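Side-chain contacts in peptidoglycan recognition protein 3 (Branchiostoma belcheri tsingtauense, PDB 4Z8I), which probably hydrolyses the amide bond between N-acetylmuramic acid and L-alanine in bacterial peptidoglycan, as a zinc-dependent amidase fused to a chitin-binding domain: residues A[18-21]-A[22-26]; A[182-185]-A[186-190]; A[191-194]-A[195-199]; A[213-216]-A[217-221]. One frame throughout, in Å; residues are numbered along the deposited sequence.

Interaction 1: residues A[18-21]-A[22-26]; sequences PDAN and PGECN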
ATOM      1  N   PRO A  18       8.821  20.874 -10.130  1.00 92.79           N
ATOM      2  CA  PRO A  18       9.361  20.314 -11.373  1.00 91.26           C
ATOM      3  C   PRO A  18       8.281  19.703 -12.262  1.00 93.22           C
ATOM      4  O   PRO A  18       8.176  20.059 -13.436  1.00 98.19           O
ATOM      5  CB  PRO A  18      10.296  19.214 -10.870  1.00 86.58           C
ATOM      6  CG  PRO A  18      10.785  19.724  -9.568  1.00 89.77           C
ATOM      7  CD  PRO A  18       9.646  20.507  -8.963  1.00 94.93           C
ATOM      8  N   ASP A  19       7.482  18.802 -11.699  1.00 93.64           N
ATOM      9  CA  ASP A  19       6.459  18.098 -12.464  1.00 87.83           C
ATOM     10  C   ASP A  19       5.053  18.625 -12.210  1.00 71.38           C
ATOM     11  O   ASP A  19       4.075  17.965 -12.565  1.00 67.21           O
ATOM     12  CB  ASP A  19       6.500  16.599 -12.156  1.00 92.85           C
ATOM     13  CG  ASP A  19       7.583  15.872 -12.926  1.00100.36           C
ATOM     14  OD1 ASP A  19       8.560  16.528 -13.348  1.00100.25           O
ATOM     15  OD2 ASP A  19       7.457  14.642 -13.107  1.00103.41           O
ATOM     16  N   ALA A  20       4.944  19.804 -11.603  1.00 59.68           N
ATOM     17  CA  ALA A  20       3.629  20.354 -11.280  1.00 54.27           C
ATOM     18  C   ALA A  20       3.594  21.873 -11.137  1.00 61.05           C
ATOM     19  O   ALA A  20       4.367  22.461 -10.382  1.00 72.10           O
ATOM     20  CB  ALA A  20       3.071  19.697 -10.020  1.00 44.80           C
ATOM     21  N   ASN A  21       2.682  22.496 -11.874  1.00 54.92           N
ATOM     22  CA  ASN A  21       2.356  23.902 -11.694  1.00 56.46           C
ATOM     23  C   ASN A  21       0.840  23.986 -11.580  1.00 69.87           C
ATOM     24  O   ASN A  21       0.129  23.655 -12.529  1.00 81.55           O
ATOM     25  CB  ASN A  21       2.863  24.736 -12.874  1.00 70.63           C
ATOM     26  CG  ASN A  21       2.781  26.236 -12.620  1.00 81.03           C
ATOM     27  OD1 ASN A  21       1.867  26.725 -11.955  1.00 88.97           O
ATOM     28  ND2 ASN A  21       3.741  26.976 -13.164  1.00 86.83           N
ATOM     29  N   PRO A  22       0.330  24.407 -10.411  1.00 66.61           N
ATOM     30  CA  PRO A  22       1.039  24.869  -9.211  1.00 65.75           C
ATOM     31  C   PRO A  22       1.822  23.771  -8.500  1.00 73.63           C
ATOM     32  O   PRO A  22       1.530  22.585  -8.673  1.00 61.65           O
ATOM     33  CB  PRO A  22      -0.097  25.334  -8.291  1.00 59.00           C
ATOM     34  CG  PRO A  22      -1.298  25.468  -9.168  1.00 66.37           C
ATOM     35  CD  PRO A  22      -1.129  24.439 -10.224  1.00 62.98           C
ATOM     36  N   GLY A  23       2.819  24.172  -7.717  1.00 71.06           N
ATOM     37  CA  GLY A  23       3.559  23.234  -6.895  1.00 59.71           C
ATOM     38  C   GLY A  23       2.639  22.644  -5.846  1.00 60.94           C
ATOM     39  O   GLY A  23       1.835  23.357  -5.245  1.00 62.66           O
ATOM     40  N   GLU A  24       2.748  21.339  -5.624  1.00 57.94           N
ATOM     41  CA  GLU A  24       1.834  20.656  -4.719  1.00 52.76           C
ATOM     42  C   GLU A  24       2.523  20.218  -3.432  1.00 50.64           C
ATOM     43  O   GLU A  24       3.582  20.733  -3.076  1.00 48.65           O
ATOM     44  CB  GLU A  24       1.197  19.456  -5.420  1.00 62.00           C
ATOM     45  CG  GLU A  24       0.529  19.807  -6.743  1.00 61.58           C
ATOM     46  CD  GLU A  24      -0.151  18.620  -7.395  1.00 68.65           C
ATOM     47  OE1 GLU A  24      -0.001  17.487  -6.886  1.00 53.30           O
ATOM     48  OE2 GLU A  24      -0.840  18.824  -8.418  1.00 70.46           O
ATOM     49  N   CYS A  25       1.911  19.269  -2.733  1.00 30.91           N
ATOM     50  CA  CYS A  25       2.467  18.770  -1.484  1.00 40.14           C
ATOM     51  C   CYS A  25       2.372  17.251  -1.409  1.00 39.01           C
ATOM     52  O   CYS A  25       1.416  16.656  -1.906  1.00 46.13           O
ATOM     53  CB  CYS A  25       1.759  19.409  -0.285  1.00 36.20           C
ATOM     54  SG  CYS A  25       2.094  21.177  -0.076  1.00 61.10           S
ATOM     55  N   ASN A  26       3.376  16.635  -0.792  1.00 39.05           N
ATOM     56  CA  ASN A  26       3.416  15.191  -0.595  1.00 47.21           C
ATOM     57  C   ASN A  26       2.244  14.708   0.257  1.00 62.34           C
ATOM     58  O   ASN A  26       2.176  15.010   1.449  1.00 71.37           O
ATOM     59  CB  ASN A  26       4.744  14.804   0.062  1.00 45.99           C
ATOM     60  CG  ASN A  26       4.921  13.305   0.202  1.00 54.84           C
ATOM     61  OD1 ASN A  26       4.193  12.516  -0.399  1.00 70.14           O
ATOM     62  ND2 ASN A  26       5.905  12.906   0.997  1.00 56.51           N
TER
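Ala20 and Glu24 meet on the inner side of a sharp bend, the methyl CB of Ala20 lying 4.1 Å from CG of Glu24. The same methyl group also lies beside the carbonyl of Pro22, with Ala20 CB 3.5 Å from Pro22 O. The bend is made by the cis peptide bond between Asn21 and Pro22, which brings Asn21 CA to within 3.0 Å of Pro22 CA. Asn21 holds CG opposite its own backbone N (chi1 -169°), which swings the amide forward along the chain and puts Asn21 OD1 3.2 Å from Pro22 N. The proline nitrogen has no hydrogen to offer, so this approach is one of proximity alone. Glu24 carries its carboxylate on an extended chain beyond CG, past the alanine methyl and on toward Arg4 and Tyr55. Further out, backbone bonds from Gly23 to Gly12 and from Glu24 to Arg4 hold the second half of the bend against the N-terminal loop of the chain, and Cys25 is anchored by its disulfide to Cys40. With Asn21 and the cis-proline at its two corners, the backbone follows a type VIb turn, here set in a small, disulfide-rich module whose cysteine pattern is that of hevein-like chitin-binding domains.

Interaction 2: residues A[182-185]-A[186-190]; sequences SLIS and CGVSL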
ATOM      1  N   SER A 182       0.983   3.990  -0.824  1.00 28.52           N
ATOM      2  CA  SER A 182      -0.177   4.734  -0.353  1.00 30.19           C
ATOM      3  C   SER A 182      -0.988   3.899   0.623  1.00 36.37           C
ATOM      4  O   SER A 182      -1.571   4.433   1.560  1.00 45.51           O
ATOM      5  CB  SER A 182      -1.061   5.162  -1.521  1.00 32.54           C
ATOM      6  OG  SER A 182      -0.306   5.860  -2.490  1.00 58.59           O
ATOM      7  N   LEU A 183      -1.031   2.590   0.398  1.00 27.26           N
ATOM      8  CA  LEU A 183      -1.746   1.697   1.301  1.00 26.91           C
ATOM      9  C   LEU A 183      -1.103   1.756   2.676  1.00 32.08           C
ATOM     10  O   LEU A 183      -1.783   1.953   3.688  1.00 43.05           O
ATOM     11  CB  LEU A 183      -1.733   0.262   0.781  1.00 31.26           C
ATOM     12  CG  LEU A 183      -2.444  -0.754   1.678  1.00 29.74           C
ATOM     13  CD1 LEU A 183      -3.921  -0.417   1.809  1.00 26.52           C
ATOM     14  CD2 LEU A 183      -2.266  -2.159   1.148  1.00 24.22           C
ATOM     15  N   ILE A 184       0.217   1.595   2.696  1.00 36.69           N
ATOM     16  CA  ILE A 184       0.985   1.670   3.933  1.00 40.30           C
ATOM     17  C   ILE A 184       0.747   3.001   4.643  1.00 30.05           C
ATOM     18  O   ILE A 184       0.457   3.034   5.844  1.00 35.82           O
ATOM     19  CB  ILE A 184       2.489   1.484   3.664  1.00 31.52           C
ATOM     20  CG1 ILE A 184       2.747   0.107   3.045  1.00 43.98           C
ATOM     21  CG2 ILE A 184       3.278   1.632   4.947  1.00 35.94           C
ATOM     22  CD1 ILE A 184       4.197  -0.136   2.646  1.00 41.83           C
ATOM     23  N   SER A 185       0.858   4.089   3.886  1.00 37.85           N
ATOM     24  CA  SER A 185       0.646   5.432   4.414  1.00 36.13           C
ATOM     25  C   SER A 185      -0.735   5.565   5.051  1.00 41.56           C
ATOM     26  O   SER A 185      -0.869   6.083   6.154  1.00 45.47           O
ATOM     27  CB  SER A 185       0.819   6.463   3.298  1.00 25.24           C
ATOM     28  OG  SER A 185       0.658   7.781   3.784  1.00 47.83           O
ATOM     29  N   CYS A 186      -1.750   5.078   4.347  1.00 35.00           N
ATOM     30  CA  CYS A 186      -3.133   5.100   4.810  1.00 34.20           C
ATOM     31  C   CYS A 186      -3.264   4.369   6.139  1.00 38.48           C
ATOM     32  O   CYS A 186      -3.877   4.875   7.089  1.00 31.59           O
ATOM     33  CB  CYS A 186      -4.024   4.433   3.758  1.00 40.57           C
ATOM     34  SG  CYS A 186      -5.792   4.477   4.093  1.00 48.82           S
ATOM     35  N   GLY A 187      -2.684   3.174   6.196  1.00 35.86           N
ATOM     36  CA  GLY A 187      -2.700   2.380   7.411  1.00 20.41           C
ATOM     37  C   GLY A 187      -2.046   3.109   8.565  1.00 43.79           C
ATOM     38  O   GLY A 187      -2.486   2.988   9.710  1.00 38.30           O
ATOM     39  N   VAL A 188      -0.995   3.869   8.264  1.00 34.88           N
ATOM     40  CA  VAL A 188      -0.327   4.672   9.284  1.00 41.17           C
ATOM     41  C   VAL A 188      -1.228   5.818   9.752  1.00 37.17           C
ATOM     42  O   VAL A 188      -1.323   6.103  10.948  1.00 36.36           O
ATOM     43  CB  VAL A 188       1.024   5.225   8.781  1.00 34.38           C
ATOM     44  CG1 VAL A 188       1.663   6.122   9.825  1.00 24.72           C
ATOM     45  CG2 VAL A 188       1.962   4.086   8.440  1.00 39.93           C
ATOM     46  N   SER A 189      -1.901   6.456   8.802  1.00 42.66           N
ATOM     47  CA  SER A 189      -2.779   7.581   9.100  1.00 44.40           C
ATOM     48  C   SER A 189      -3.983   7.157   9.936  1.00 33.56           C
ATOM     49  O   SER A 189      -4.514   7.950  10.713  1.00 34.17           O
ATOM     50  CB  SER A 189      -3.244   8.258   7.808  1.00 31.69           C
ATOM     51  OG  SER A 189      -4.194   7.464   7.122  1.00 47.50           O
ATOM     52  N   LEU A 190      -4.405   5.903   9.781  1.00 40.19           N
ATOM     53  CA  LEU A 190      -5.535   5.371  10.543  1.00 30.54           C
ATOM     54  C   LEU A 190      -5.132   4.838  11.921  1.00 44.97           C
ATOM     55  O   LEU A 190      -5.970   4.712  12.817  1.00 30.29           O
ATOM     56  CB  LEU A 190      -6.233   4.258   9.758  1.00 40.90           C
ATOM     57  CG  LEU A 190      -6.922   4.655   8.453  1.00 41.93           C
ATOM     58  CD1 LEU A 190      -7.451   3.431   7.719  1.00 32.73           C
ATOM     59  CD2 LEU A 190      -8.043   5.640   8.722  1.00 22.91           C
TER
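Cys186 N donates to Ser182 O at 2.9 Å, the first of four successive i to i+4 backbone bonds. Gly187 N to Leu183 O follows with a nearly straight N-H...O angle of 166°, then Val188 N to Ile184 O, then Ser189 N to Ser185 O, whose donor lies in the carbonyl plane. Past this point the acceptors begin to be shared. Cys186 O receives both Leu190 N, at 2.9 Å, and the hydroxyl of Ser189, whose OG stands 2.6 Å away. That second bond depends on the Ser189 chi1 of 73°, which folds OG back over the preceding turn. These bonds belong to the last turns of helix 174-190, which packs on the mixed sheet of the amidase fold through Leu183 and Ile184, both touching Ile161 of strand 158-163. The disulfide from Cys186 to Cys63 also ties the helix to the chain just ahead of strand 66-67, an outermost strand of the same sheet. The buried hydroxyl of Ser182 is satisfied by Ala178 O, one turn earlier, whereas Ser185 OG makes a weak hydrogen bond to ND1 of His28. Among the apolar groups, CG2 of Ile184 faces CG2 of Val188 at 4.5 Å, a loose contact one turn apart.

Interaction 3: residues A[191-194]-A[195-199]; sequences GKIR and SGYSL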
ATOM      1  N   GLY A 191      -3.853   4.515  12.088  1.00 40.78           N
ATOM      2  CA  GLY A 191      -3.390   3.912  13.324  1.00 32.39           C
ATOM      3  C   GLY A 191      -3.465   2.395  13.278  1.00 39.60           C
ATOM      4  O   GLY A 191      -3.468   1.734  14.318  1.00 48.14           O
ATOM      5  N   LYS A 192      -3.535   1.846  12.068  1.00 30.79           N
ATOM      6  CA  LYS A 192      -3.508   0.402  11.870  1.00 43.00           C
ATOM      7  C   LYS A 192      -2.060  -0.068  11.853  1.00 38.92           C
ATOM      8  O   LYS A 192      -1.745  -1.190  12.257  1.00 25.48           O
ATOM      9  CB  LYS A 192      -4.180   0.030  10.548  1.00 32.08           C
ATOM     10  CG  LYS A 192      -5.618   0.492  10.418  1.00 35.20           C
ATOM     11  CD  LYS A 192      -6.543  -0.275  11.349  1.00 38.38           C
ATOM     12  CE  LYS A 192      -7.994   0.148  11.143  1.00 28.48           C
ATOM     13  NZ  LYS A 192      -8.940  -0.749  11.861  1.00 44.90           N
ATOM     14  N   ILE A 193      -1.188   0.809  11.371  1.00 27.36           N
ATOM     15  CA  ILE A 193       0.243   0.554  11.323  1.00 31.15           C
ATOM     16  C   ILE A 193       0.949   1.671  12.083  1.00 32.77           C
ATOM     17  O   ILE A 193       0.638   2.848  11.884  1.00 44.62           O
ATOM     18  CB  ILE A 193       0.754   0.557   9.870  1.00 21.23           C
ATOM     19  CG1 ILE A 193      -0.143  -0.303   8.980  1.00 20.70           C
ATOM     20  CG2 ILE A 193       2.191   0.080   9.800  1.00 30.74           C
ATOM     21  CD1 ILE A 193       0.228  -0.250   7.519  1.00 22.74           C
ATOM     22  N   ARG A 194       1.884   1.307  12.956  1.00 35.74           N
ATOM     23  CA  ARG A 194       2.675   2.295  13.686  1.00 34.51           C
ATOM     24  C   ARG A 194       3.429   3.200  12.723  1.00 41.11           C
ATOM     25  O   ARG A 194       3.776   2.788  11.616  1.00 50.33           O
ATOM     26  CB  ARG A 194       3.675   1.604  14.614  1.00 56.75           C
ATOM     27  CG  ARG A 194       3.038   0.861  15.771  1.00 60.63           C
ATOM     28  CD  ARG A 194       4.086   0.298  16.717  1.00 61.11           C
ATOM     29  NE  ARG A 194       3.496  -0.141  17.978  1.00 78.47           N
ATOM     30  CZ  ARG A 194       3.317   0.651  19.031  1.00 81.79           C
ATOM     31  NH1 ARG A 194       2.772   0.174  20.141  1.00 79.19           N
ATOM     32  NH2 ARG A 194       3.685   1.924  18.970  1.00 89.41           N
ATOM     33  N   SER A 195       3.676   4.437  13.142  1.00 43.62           N
ATOM     34  CA  SER A 195       4.429   5.372  12.319  1.00 35.29           C
ATOM     35  C   SER A 195       5.885   4.932  12.270  1.00 37.49           C
ATOM     36  O   SER A 195       6.560   5.085  11.251  1.00 48.31           O
ATOM     37  CB  SER A 195       4.315   6.791  12.875  1.00 32.55           C
ATOM     38  OG  SER A 195       4.816   6.859  14.198  1.00 55.59           O
ATOM     39  N   GLY A 196       6.364   4.375  13.377  1.00 31.33           N
ATOM     40  CA  GLY A 196       7.715   3.850  13.431  1.00 47.30           C
ATOM     41  C   GLY A 196       7.737   2.384  13.049  1.00 55.89           C
ATOM     42  O   GLY A 196       8.368   1.567  13.719  1.00 58.33           O
ATOM     43  N   TYR A 197       7.043   2.054  11.963  1.00 43.66           N
ATOM     44  CA  TYR A 197       6.943   0.673  11.508  1.00 43.23           C
ATOM     45  C   TYR A 197       8.220   0.222  10.808  1.00 50.32           C
ATOM     46  O   TYR A 197       9.017   1.044  10.361  1.00 52.01           O
ATOM     47  CB  TYR A 197       5.732   0.488  10.583  1.00 34.83           C
ATOM     48  CG  TYR A 197       5.893   1.079   9.201  1.00 41.67           C
ATOM     49  CD1 TYR A 197       6.425   0.324   8.160  1.00 43.91           C
ATOM     50  CD2 TYR A 197       5.497   2.384   8.929  1.00 22.93           C
ATOM     51  CE1 TYR A 197       6.576   0.854   6.897  1.00 48.16           C
ATOM     52  CE2 TYR A 197       5.643   2.923   7.665  1.00 38.34           C
ATOM     53  CZ  TYR A 197       6.183   2.153   6.656  1.00 52.58           C
ATOM     54  OH  TYR A 197       6.331   2.678   5.396  1.00 64.33           O
ATOM     55  N   SER A 198       8.408  -1.090  10.718  1.00 42.43           N
ATOM     56  CA  SER A 198       9.541  -1.644   9.992  1.00 37.37           C
ATOM     57  C   SER A 198       9.057  -2.350   8.732  1.00 37.70           C
ATOM     58  O   SER A 198       8.074  -3.091   8.767  1.00 32.86           O
ATOM     59  CB  SER A 198      10.331  -2.612  10.875  1.00 29.13           C
ATOM     60  OG  SER A 198      10.917  -1.935  11.970  1.00 55.60           O
ATOM     61  N   LEU A 199       9.746  -2.117   7.622  1.00 45.46           N
ATOM     62  CA  LEU A 199       9.372  -2.733   6.355  1.00 45.81           C
ATOM     63  C   LEU A 199      10.279  -3.919   6.042  1.00 40.95           C
ATOM     64  O   LEU A 199      11.504  -3.786   6.024  1.00 45.24           O
ATOM     65  CB  LEU A 199       9.439  -1.707   5.218  1.00 37.49           C
ATOM     66  CG  LEU A 199       9.057  -2.203   3.822  1.00 39.30           C
ATOM     67  CD1 LEU A 199       7.553  -2.358   3.697  1.00 32.40           C
ATOM     68  CD2 LEU A 199       9.589  -1.270   2.750  1.00 47.18           C
TER
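The ring of Tyr197 has the carbonyl oxygen of Arg194 at its edge, near the ring plane, with CD2 of Tyr197 3.2 Å from Arg194 O. The methyl CG2 of Ile193 approaches the same end of the ring obliquely, 3.9 Å from Tyr197 CG, and lies closer still to Tyr197 CB, at 3.6 Å. A Tyr197 chi1 of 73° sets the ring between its own backbone N and carbonyl carbon, turned back over the corner of the chain. Arg194, by contrast, sends its extended side chain away from this packing. Between the two strands the chain turns through Ser195 and Gly196, with an inverse gamma turn centred on Gly196 and closed by a weak bond of 3.2 Å from Tyr197 N to Ser195 O. Strand 197-201 then runs along the margin of the mixed sheet beside strand 87-94, and the tyrosine also touches Ile184 and Val188 of helix 174-190. A serine in place of Tyr197 would probably leave Ile193 CG2 and these helix side chains without their aromatic mate, opening a gap between helix and sheet. With no clear hydrogen bond across the corner, the contact is mainly apolar, and the carbonyl may interact weakly with the electropositive hydrogens of the ring edge.

Interaction 4: residues A[213-216]-A[217-221]; sequences NLLY and DDIKS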
ATOM      1  N   ASN A 213      13.752 -10.919  -6.673  1.00 45.08           N
ATOM      2  CA  ASN A 213      14.951 -10.080  -6.632  1.00 40.54           C
ATOM      3  C   ASN A 213      14.740  -8.584  -6.887  1.00 49.97           C
ATOM      4  O   ASN A 213      15.125  -7.757  -6.065  1.00 56.70           O
ATOM      5  CB  ASN A 213      16.018 -10.616  -7.594  1.00 41.91           C
ATOM      6  CG  ASN A 213      16.704 -11.867  -7.074  1.00 46.43           C
ATOM      7  OD1 ASN A 213      16.793 -12.087  -5.867  1.00 58.48           O
ATOM      8  ND2 ASN A 213      17.202 -12.688  -7.989  1.00 47.95           N
ATOM      9  N   LEU A 214      14.143  -8.240  -8.025  1.00 57.59           N
ATOM     10  CA  LEU A 214      14.020  -6.836  -8.427  1.00 56.87           C
ATOM     11  C   LEU A 214      13.074  -6.016  -7.543  1.00 60.44           C
ATOM     12  O   LEU A 214      13.371  -4.868  -7.198  1.00 53.90           O
ATOM     13  CB  LEU A 214      13.618  -6.722  -9.900  1.00 48.97           C
ATOM     14  CG  LEU A 214      14.640  -7.222 -10.925  1.00 47.86           C
ATOM     15  CD1 LEU A 214      14.382  -6.609 -12.289  1.00 34.56           C
ATOM     16  CD2 LEU A 214      16.049  -6.915 -10.471  1.00 34.91           C
ATOM     17  N   LEU A 215      11.939  -6.603  -7.181  1.00 56.11           N
ATOM     18  CA  LEU A 215      11.015  -5.949  -6.264  1.00 46.16           C
ATOM     19  C   LEU A 215      11.670  -5.758  -4.898  1.00 52.70           C
ATOM     20  O   LEU A 215      11.518  -4.709  -4.263  1.00 59.84           O
ATOM     21  CB  LEU A 215       9.726  -6.761  -6.131  1.00 27.20           C
ATOM     22  CG  LEU A 215       8.700  -6.206  -5.145  1.00 25.23           C
ATOM     23  CD1 LEU A 215       8.377  -4.761  -5.479  1.00 39.46           C
ATOM     24  CD2 LEU A 215       7.438  -7.048  -5.150  1.00 31.18           C
ATOM     25  N   TYR A 216      12.407  -6.775  -4.456  1.00 49.95           N
ATOM     26  CA  TYR A 216      13.136  -6.706  -3.194  1.00 52.78           C
ATOM     27  C   TYR A 216      14.190  -5.608  -3.243  1.00 52.48           C
ATOM     28  O   TYR A 216      14.459  -4.957  -2.236  1.00 46.49           O
ATOM     29  CB  TYR A 216      13.788  -8.051  -2.869  1.00 55.93           C
ATOM     30  CG  TYR A 216      14.547  -8.073  -1.562  1.00 43.51           C
ATOM     31  CD1 TYR A 216      13.874  -8.117  -0.348  1.00 40.66           C
ATOM     32  CD2 TYR A 216      15.934  -8.062  -1.543  1.00 32.87           C
ATOM     33  CE1 TYR A 216      14.562  -8.140   0.847  1.00 36.96           C
ATOM     34  CE2 TYR A 216      16.630  -8.085  -0.352  1.00 33.48           C
ATOM     35  CZ  TYR A 216      15.939  -8.126   0.838  1.00 41.69           C
ATOM     36  OH  TYR A 216      16.632  -8.151   2.025  1.00 49.32           O
ATOM     37  N   ASP A 217      14.788  -5.410  -4.416  1.00 50.06           N
ATOM     38  CA  ASP A 217      15.741  -4.325  -4.604  1.00 59.17           C
ATOM     39  C   ASP A 217      15.030  -2.980  -4.505  1.00 60.51           C
ATOM     40  O   ASP A 217      15.546  -2.042  -3.899  1.00 59.56           O
ATOM     41  CB  ASP A 217      16.457  -4.442  -5.954  1.00 76.81           C
ATOM     42  CG  ASP A 217      17.564  -5.482  -5.946  1.00 97.21           C
ATOM     43  OD1 ASP A 217      18.021  -5.866  -4.848  1.00107.95           O
ATOM     44  OD2 ASP A 217      17.984  -5.908  -7.043  1.00 93.29           O
ATOM     45  N   ASP A 218      13.841  -2.890  -5.098  1.00 45.64           N
ATOM     46  CA  ASP A 218      13.094  -1.635  -5.088  1.00 32.21           C
ATOM     47  C   ASP A 218      12.653  -1.236  -3.679  1.00 39.16           C
ATOM     48  O   ASP A 218      12.745  -0.066  -3.308  1.00 57.96           O
ATOM     49  CB  ASP A 218      11.891  -1.703  -6.034  1.00 28.88           C
ATOM     50  CG  ASP A 218      11.184  -0.365  -6.183  1.00 59.35           C
ATOM     51  OD1 ASP A 218      11.649   0.474  -6.985  1.00 58.64           O
ATOM     52  OD2 ASP A 218      10.156  -0.151  -5.507  1.00 54.85           O
ATOM     53  N   ILE A 219      12.194  -2.205  -2.887  1.00 35.06           N
ATOM     54  CA  ILE A 219      11.690  -1.893  -1.545  1.00 51.55           C
ATOM     55  C   ILE A 219      12.760  -1.427  -0.551  1.00 50.81           C
ATOM     56  O   ILE A 219      12.431  -0.950   0.536  1.00 52.09           O
ATOM     57  CB  ILE A 219      10.878  -3.055  -0.925  1.00 46.99           C
ATOM     58  CG1 ILE A 219      11.775  -4.261  -0.649  1.00 38.48           C
ATOM     59  CG2 ILE A 219       9.704  -3.429  -1.818  1.00 41.03           C
ATOM     60  CD1 ILE A 219      11.055  -5.388   0.057  1.00 46.53           C
ATOM     61  N   LYS A 220      14.032  -1.562  -0.916  1.00 42.48           N
ATOM     62  CA  LYS A 220      15.112  -1.042  -0.083  1.00 43.70           C
ATOM     63  C   LYS A 220      15.063   0.479  -0.098  1.00 58.63           C
ATOM     64  O   LYS A 220      15.368   1.136   0.899  1.00 58.33           O
ATOM     65  CB  LYS A 220      16.470  -1.495  -0.611  1.00 47.21           C
ATOM     66  CG  LYS A 220      16.553  -2.961  -0.971  1.00 49.38           C
ATOM     67  CD  LYS A 220      16.854  -3.827   0.232  1.00 41.99           C
ATOM     68  CE  LYS A 220      18.093  -4.664  -0.027  1.00 56.15           C
ATOM     69  NZ  LYS A 220      18.129  -5.145  -1.437  1.00 67.98           N
ATOM     70  N   SER A 221      14.675   1.027  -1.245  1.00 68.67           N
ATOM     71  CA  SER A 221      14.587   2.470  -1.429  1.00 66.64           C
ATOM     72  C   SER A 221      13.335   3.054  -0.780  1.00 58.93           C
ATOM     73  O   SER A 221      13.207   4.273  -0.662  1.00 58.66           O
ATOM     74  CB  SER A 221      14.606   2.814  -2.919  1.00 67.26           C
ATOM     75  OG  SER A 221      13.463   2.292  -3.574  1.00 83.71           O
TER
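From CB onward, Tyr216 stands out from its helix between Ile219 and Lys220. CB leads off beside the peptide to Asp217. With CG opposite the backbone N (chi1 -179°), the ring projects so that its CD1 meets CD1 of Ile219 at 3.9 Å, the two side chains crossing at about a right angle. Along its other side, CE2 of Tyr216 lies 3.7 Å from Lys220 CE, and Lys220 CD stands above one ring face, offset toward the rim. The lysine chain is bent so that its NZ also makes a 3.5 Å salt bridge to OD1 of Asp217. This is the short helix 213-218, which begins soon after the zinc ligand Cys210; the side chain of Leu215 is about 9 Å from the zinc ion and packs its CD1 against CG2 of Ile219. Three i to i+4 bonds hold the backbone, the last from Ile219 N to Leu215 O at 2.9 Å. At the tip of Tyr216, OH is hydrogen-bonded to Asp204 OD1, while Arg203 makes a cation-pi contact with the ring. A leucine at Tyr216 is likely to leave the Asp204 carboxylate without this hydroxyl and Arg203 without its aromatic partner. A type I turn runs from Asp218 to Ser221.

Along the chain the four contacts come in numerical order. Interaction 1 lies in the N-terminal cysteine-rich module, its centre 22 Å from that of interaction 2 and about 27 Å from those of interactions 3 and 4, and it touches none of them. Interactions 2 and 3 are 9 Å apart by centres and directly joined: helix 174-190 ends in a Schellman motif at Gly191, and the chain passes at once into strand 193-194. Interaction 4 lies 19 Å from interaction 3, yet Leu199 CD2 packs on Ile219 O at 3.6 Å. Helix, edge strand and the short helix near the zinc site thus form a continuous packed series within the catalytic part of the protein.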